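Local coordinates for endoglycosidase (Bacteroides thetaiotaomicron, PDB 6Q64), which probably hydrolyses glycosidic bonds in complex N-glycans, as an endoglycosidase of glycoside hydrolase family 18, at residues P69-G73 with R326-I330; G289-G293 with N341-W347. The protein carries 1 engineered substitution. Residues are numbered along the deposited sequence.

Interaction 1: P69-G73 with R326-I330; sequences PHVKG and RIGGI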
loop_
_atom_site.group_PDB
_atom_site.type_symbol
_atom_site.label_atom_id
_atom_site.label_comp_id
_atom_site.label_asym_id
_atom_site.label_seq_id
_atom_site.Cartn_x
_atom_site.Cartn_y
_atom_site.Cartn_z
ATOM N N PRO A 69 -7.810 15.531 2.188
ATOM C CA PRO A 69 -8.467 14.239 2.051
ATOM C C PRO A 69 -9.030 14.120 0.624
ATOM O O PRO A 69 -9.681 15.020 0.120
ATOM C CB PRO A 69 -9.501 14.358 3.175
ATOM C CG PRO A 69 -9.972 15.802 3.079
ATOM C CD PRO A 69 -8.803 16.581 2.502
ATOM N N HIS A 70 -8.707 12.999 -0.011
ATOM C CA HIS A 70 -8.805 12.796 -1.472
ATOM C C HIS A 70 -8.790 11.299 -1.729
ATOM O O HIS A 70 -8.531 10.570 -0.787
ATOM C CB HIS A 70 -7.660 13.517 -2.196
ATOM C CG HIS A 70 -6.302 12.987 -1.913
ATOM N ND1 HIS A 70 -5.556 13.426 -0.830
ATOM C CD2 HIS A 70 -5.545 12.083 -2.580
ATOM C CE1 HIS A 70 -4.412 12.756 -0.797
ATOM N NE2 HIS A 70 -4.366 11.944 -1.887
ATOM N N VAL A 71 -9.085 10.858 -2.950
ATOM C CA VAL A 71 -8.857 9.438 -3.317
ATOM C C VAL A 71 -7.347 9.244 -3.442
ATOM O O VAL A 71 -6.788 9.723 -4.419
ATOM C CB VAL A 71 -9.542 9.078 -4.625
ATOM C CG1 VAL A 71 -9.245 7.645 -4.967
ATOM C CG2 VAL A 71 -11.023 9.342 -4.574
ATOM N N LYS A 72 -6.720 8.641 -2.440
ATOM C CA LYS A 72 -5.288 8.309 -2.435
ATOM C C LYS A 72 -4.990 7.397 -3.612
ATOM O O LYS A 72 -5.899 6.678 -4.069
ATOM C CB LYS A 72 -4.879 7.664 -1.118
ATOM C CG LYS A 72 -4.687 8.683 -0.008
ATOM C CD LYS A 72 -4.228 8.089 1.295
ATOM C CE LYS A 72 -4.276 9.135 2.388
ATOM N NZ LYS A 72 -3.539 8.665 3.583
ATOM N N GLY A 73 -3.767 7.506 -4.130
ATOM C CA GLY A 73 -3.259 6.631 -5.195
ATOM C C GLY A 73 -2.166 5.786 -4.607
ATOM O O GLY A 73 -1.321 6.362 -3.903
ATOM N N ARG A 326 -16.721 8.569 0.003
ATOM C CA ARG A 326 -15.924 8.186 -1.174
ATOM C C ARG A 326 -14.860 7.243 -0.628
ATOM O O ARG A 326 -14.329 7.502 0.490
ATOM C CB ARG A 326 -15.431 9.448 -1.898
ATOM C CG ARG A 326 -14.316 9.234 -2.910
ATOM C CD ARG A 326 -14.707 8.304 -4.047
ATOM N NE ARG A 326 -15.913 8.689 -4.761
ATOM C CZ ARG A 326 -16.036 9.739 -5.577
ATOM N NH1 ARG A 326 -15.025 10.552 -5.838
ATOM N NH2 ARG A 326 -17.184 9.948 -6.181
ATOM N N ILE A 327 -14.626 6.163 -1.359
ATOM C CA ILE A 327 -13.549 5.188 -1.057
ATOM C C ILE A 327 -12.317 6.002 -0.741
ATOM O O ILE A 327 -12.218 7.080 -1.252
ATOM C CB ILE A 327 -13.312 4.253 -2.245
ATOM C CG1 ILE A 327 -12.502 3.030 -1.839
ATOM C CG2 ILE A 327 -12.650 5.003 -3.391
ATOM C CD1 ILE A 327 -13.198 2.088 -0.913
ATOM N N GLY A 328 -11.416 5.453 0.040
ATOM C CA GLY A 328 -10.228 6.155 0.533
ATOM C C GLY A 328 -9.139 6.208 -0.511
ATOM O O GLY A 328 -8.303 7.120 -0.404
ATOM N N GLY A 329 -9.104 5.219 -1.407
ATOM C CA GLY A 329 -8.149 5.187 -2.509
ATOM C C GLY A 329 -8.244 3.967 -3.406
ATOM O O GLY A 329 -8.978 3.021 -3.117
ATOM N N ILE A 330 -7.462 3.999 -4.481
ATOM C CA ILE A 330 -7.307 2.881 -5.444
ATOM C C ILE A 330 -5.817 2.646 -5.667
ATOM O O ILE A 330 -5.025 3.553 -5.356
ATOM C CB ILE A 330 -8.017 3.204 -6.763
ATOM C CG1 ILE A 330 -7.412 4.444 -7.409
ATOM C CG2 ILE A 330 -9.509 3.372 -6.548
ATOM C CD1 ILE A 330 -7.059 4.198 -8.823
#

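Interaction 2: G289-G293 with N341-W347; sequences GWKTG and NDPPYKW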
loop_
_atom_site.group_PDB
_atom_site.type_symbol
_atom_site.label_atom_id
_atom_site.label_comp_id
_atom_site.label_asym_id
_atom_site.label_seq_id
_atom_site.Cartn_x
_atom_site.Cartn_y
_atom_site.Cartn_z
ATOM N N GLY A 289 -3.969 -6.891 -16.505
ATOM C CA GLY A 289 -4.996 -5.959 -17.003
ATOM C C GLY A 289 -4.467 -4.561 -17.244
ATOM O O GLY A 289 -5.300 -3.673 -17.534
ATOM N N TRP A 290 -3.136 -4.386 -17.207
ATOM C CA TRP A 290 -2.453 -3.097 -17.505
ATOM C C TRP A 290 -2.969 -2.548 -18.829
ATOM O O TRP A 290 -3.100 -1.326 -18.946
ATOM C CB TRP A 290 -0.934 -3.257 -17.531
ATOM C CG TRP A 290 -0.440 -4.184 -18.598
ATOM C CD1 TRP A 290 -0.309 -5.539 -18.514
ATOM C CD2 TRP A 290 -0.004 -3.819 -19.923
ATOM N NE1 TRP A 290 0.189 -6.034 -19.685
ATOM C CE2 TRP A 290 0.389 -5.006 -20.567
ATOM C CE3 TRP A 290 0.085 -2.613 -20.625
ATOM C CZ2 TRP A 290 0.851 -5.021 -21.877
ATOM C CZ3 TRP A 290 0.541 -2.622 -21.924
ATOM C CH2 TRP A 290 0.919 -3.815 -22.536
ATOM N N LYS A 291 -3.233 -3.414 -19.801
ATOM C CA LYS A 291 -3.605 -2.930 -21.151
ATOM C C LYS A 291 -4.968 -2.266 -21.072
ATOM O O LYS A 291 -5.179 -1.291 -21.786
ATOM C CB LYS A 291 -3.642 -4.046 -22.193
ATOM C CG LYS A 291 -3.061 -3.654 -23.550
ATOM C CD LYS A 291 -2.734 -4.831 -24.495
ATOM C CE LYS A 291 -2.104 -6.044 -23.822
ATOM N NZ LYS A 291 -1.079 -6.701 -24.675
ATOM N N THR A 292 -5.844 -2.796 -20.220
ATOM C CA THR A 292 -7.318 -2.638 -20.335
ATOM C C THR A 292 -7.898 -1.908 -19.120
ATOM O O THR A 292 -9.110 -1.619 -19.165
ATOM C CB THR A 292 -7.985 -4.005 -20.534
ATOM O OG1 THR A 292 -7.468 -4.940 -19.587
ATOM C CG2 THR A 292 -7.767 -4.556 -21.922
ATOM N N GLY A 293 -7.085 -1.585 -18.114
ATOM C CA GLY A 293 -7.564 -0.987 -16.847
ATOM C C GLY A 293 -8.410 -1.977 -16.062
ATOM O O GLY A 293 -9.611 -1.726 -15.852
ATOM N N ASN A 341 2.071 1.935 -21.402
ATOM C CA ASN A 341 0.791 2.395 -22.009
ATOM C C ASN A 341 1.002 3.761 -22.686
ATOM O O ASN A 341 2.009 4.424 -22.425
ATOM C CB ASN A 341 -0.356 2.497 -20.984
ATOM C CG ASN A 341 -1.162 1.227 -20.824
ATOM O OD1 ASN A 341 -1.653 0.710 -21.814
ATOM N ND2 ASN A 341 -1.330 0.749 -19.595
ATOM N N ASP A 342 -0.008 4.204 -23.431
ATOM C CA ASP A 342 -0.046 5.533 -24.073
ATOM C C ASP A 342 -1.298 6.242 -23.576
ATOM O O ASP A 342 -2.432 5.896 -23.976
ATOM C CB ASP A 342 0.023 5.417 -25.601
ATOM C CG ASP A 342 -0.280 6.717 -26.332
ATOM O OD1 ASP A 342 -0.172 7.821 -25.705
ATOM O OD2 ASP A 342 -0.678 6.617 -27.514
ATOM N N PRO A 343 -1.114 7.279 -22.731
ATOM C CA PRO A 343 0.196 7.646 -22.195
ATOM C C PRO A 343 0.728 6.692 -21.154
ATOM O O PRO A 343 -0.044 5.912 -20.631
ATOM C CB PRO A 343 -0.049 8.921 -21.379
ATOM C CG PRO A 343 -1.549 8.956 -21.140
ATOM C CD PRO A 343 -2.169 8.206 -22.302
ATOM N N PRO A 344 1.995 6.822 -20.706
ATOM C CA PRO A 344 2.495 6.022 -19.591
ATOM C C PRO A 344 1.711 6.347 -18.315
ATOM O O PRO A 344 1.470 7.542 -18.092
ATOM C CB PRO A 344 3.979 6.398 -19.450
ATOM C CG PRO A 344 4.121 7.720 -20.171
ATOM C CD PRO A 344 3.020 7.749 -21.209
ATOM N N TYR A 345 1.387 5.293 -17.542
ATOM C CA TYR A 345 0.519 5.281 -16.324
ATOM C C TYR A 345 -0.900 5.774 -16.682
ATOM O O TYR A 345 -1.586 6.472 -15.893
ATOM C CB TYR A 345 1.171 6.042 -15.165
ATOM C CG TYR A 345 2.177 5.231 -14.394
ATOM C CD1 TYR A 345 1.778 4.263 -13.493
ATOM C CD2 TYR A 345 3.534 5.404 -14.583
ATOM C CE1 TYR A 345 2.701 3.495 -12.798
ATOM C CE2 TYR A 345 4.473 4.659 -13.893
ATOM C CZ TYR A 345 4.051 3.699 -12.997
ATOM O OH TYR A 345 4.960 2.961 -12.310
ATOM N N LYS A 346 -1.353 5.358 -17.860
ATOM C CA LYS A 346 -2.622 5.811 -18.468
ATOM C C LYS A 346 -3.721 5.672 -17.418
ATOM O O LYS A 346 -4.412 6.671 -17.126
ATOM C CB LYS A 346 -2.935 4.959 -19.705
ATOM C CG LYS A 346 -4.205 5.332 -20.455
ATOM C CD LYS A 346 -4.528 4.343 -21.522
ATOM C CE LYS A 346 -5.785 4.664 -22.306
ATOM N NZ LYS A 346 -6.180 3.503 -23.161
ATOM N N TRP A 347 -3.867 4.454 -16.905
ATOM C CA TRP A 347 -5.077 4.015 -16.175
ATOM C C TRP A 347 -5.045 4.606 -14.773
ATOM O O TRP A 347 -5.994 5.295 -14.382
ATOM C CB TRP A 347 -5.144 2.496 -16.169
ATOM C CG TRP A 347 -5.407 1.974 -17.543
ATOM C CD1 TRP A 347 -4.626 1.131 -18.268
ATOM C CD2 TRP A 347 -6.534 2.279 -18.374
ATOM N NE1 TRP A 347 -5.209 0.848 -19.473
ATOM C CE2 TRP A 347 -6.371 1.555 -19.575
ATOM C CE3 TRP A 347 -7.687 3.053 -18.201
ATOM C CZ2 TRP A 347 -7.298 1.614 -20.610
ATOM C CZ3 TRP A 347 -8.603 3.121 -19.226
ATOM C CH2 TRP A 347 -8.392 2.428 -20.426
#

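Interaction 1: P69-G73 with R326-I330
Val71 lays its side chain over Gly329 and the Arg326 side chain: CG1 of Val71 comes within 3.6 Å of Gly329 CA and CG2 within 3.7 Å of Arg326 CG, and 82 Å² of the residue is covered. The contact is the seam of a TIM barrel, the fold of glycoside hydrolase family 18, where the first strand, 72-76, meets the last, 329-333, and closes the ring. The evidence for a parallel pairing is direct. The touching parts, CA 70 to 73 and CA 326 to 330, run 15° apart, and Lys72 bridges Gly329 and Gly73 bridges Ile330. Lys72 N donates to Gly328 O at 3.0 Å, and Lys72 O accepts from Ile330 N at 3.1 Å, both with N-H...O angles of 155°, so Lys72 straddles Gly329 as parallel pairing requires. The CA atoms of Lys72 and Gly329 are just 4.2 Å apart, and a side chain at Gly329 would run into Lys72 O. Ile330 turns to the other face, packing against helices 311-317 and 346-358. At the strand entrances, Arg278 donates to both His70 O and Arg326 O, linking the two loops, while the His70 ring hydrogen-bonds Asp99 through NE2. Further along the seam, Gly73 CA approaches Ile330 O at 3.6 Å in a CA-H...O contact with an angle of 141° at the hydrogen.

Interaction 2: G289-G293 with N341-W347
Gly289 opens a tight turn: its O accepts from Thr292 N at 2.9 Å and, more weakly, from Gly293 N at 2.8 Å. With the chain turned this way, the next two carbonyls, Trp290 O and Lys291 O, face the second segment. Trp290 O receives a hydrogen bond from Asn341 ND2 at 2.8 Å with an N-H...O angle of 167°, and Trp290 CE3 lies 3.8 Å from Asn341 ND2, which sits at the edge of the indole near its plane. The same amide nitrogen also bonds Asp338, whose carboxylate accepts from Trp347 N as well. The CA-to-CB bond of Lys291 points away, and its O takes a weak hydrogen bond from Trp347 NE1 at 3.2 Å and 150°. Thr292 likewise directs its CA-to-CB bond away, and its OG1 bonds Gly294 O. Gly293 then passes over the Trp347 indole in a CH-pi contact, its CA 3.7 Å from the centroid of the five-membered ring and 7° off the normal. A CB there would clash with Trp347 CD2, and the phi of 67° also favours glycine. Thus one indole is met at its edge by carbonyls and on a face by glycine. The contact joins the loop after helix 286-289, beyond barrel strand 280-285, to the start of helix 346-358, where Tyr345 is the N-cap and a type II turn from Pro343 to Lys346 leads in.

Interactions 1 and 2 have centres 19 Å apart and come no nearer than about 6 Å between closest atoms, so they do not touch. Their segments alternate along the chain, in the order 69-73, 289-293, 326-330, 341-347. Strand 329-333, begun in interaction 1, leads through a loop to helix 346-358, begun in interaction 2. Because its segments hold the first residues of strands 72-76 and 329-333, interaction 1 lies at the strand-entry end of the barrel, its centre 12 Å from the chain centre. Interaction 2, centred 20 Å out, joins loops that follow neighbouring strands 280-285 and 329-333. Together they tie the last barrel strand to the first and the final two strand-to-helix connections to each other.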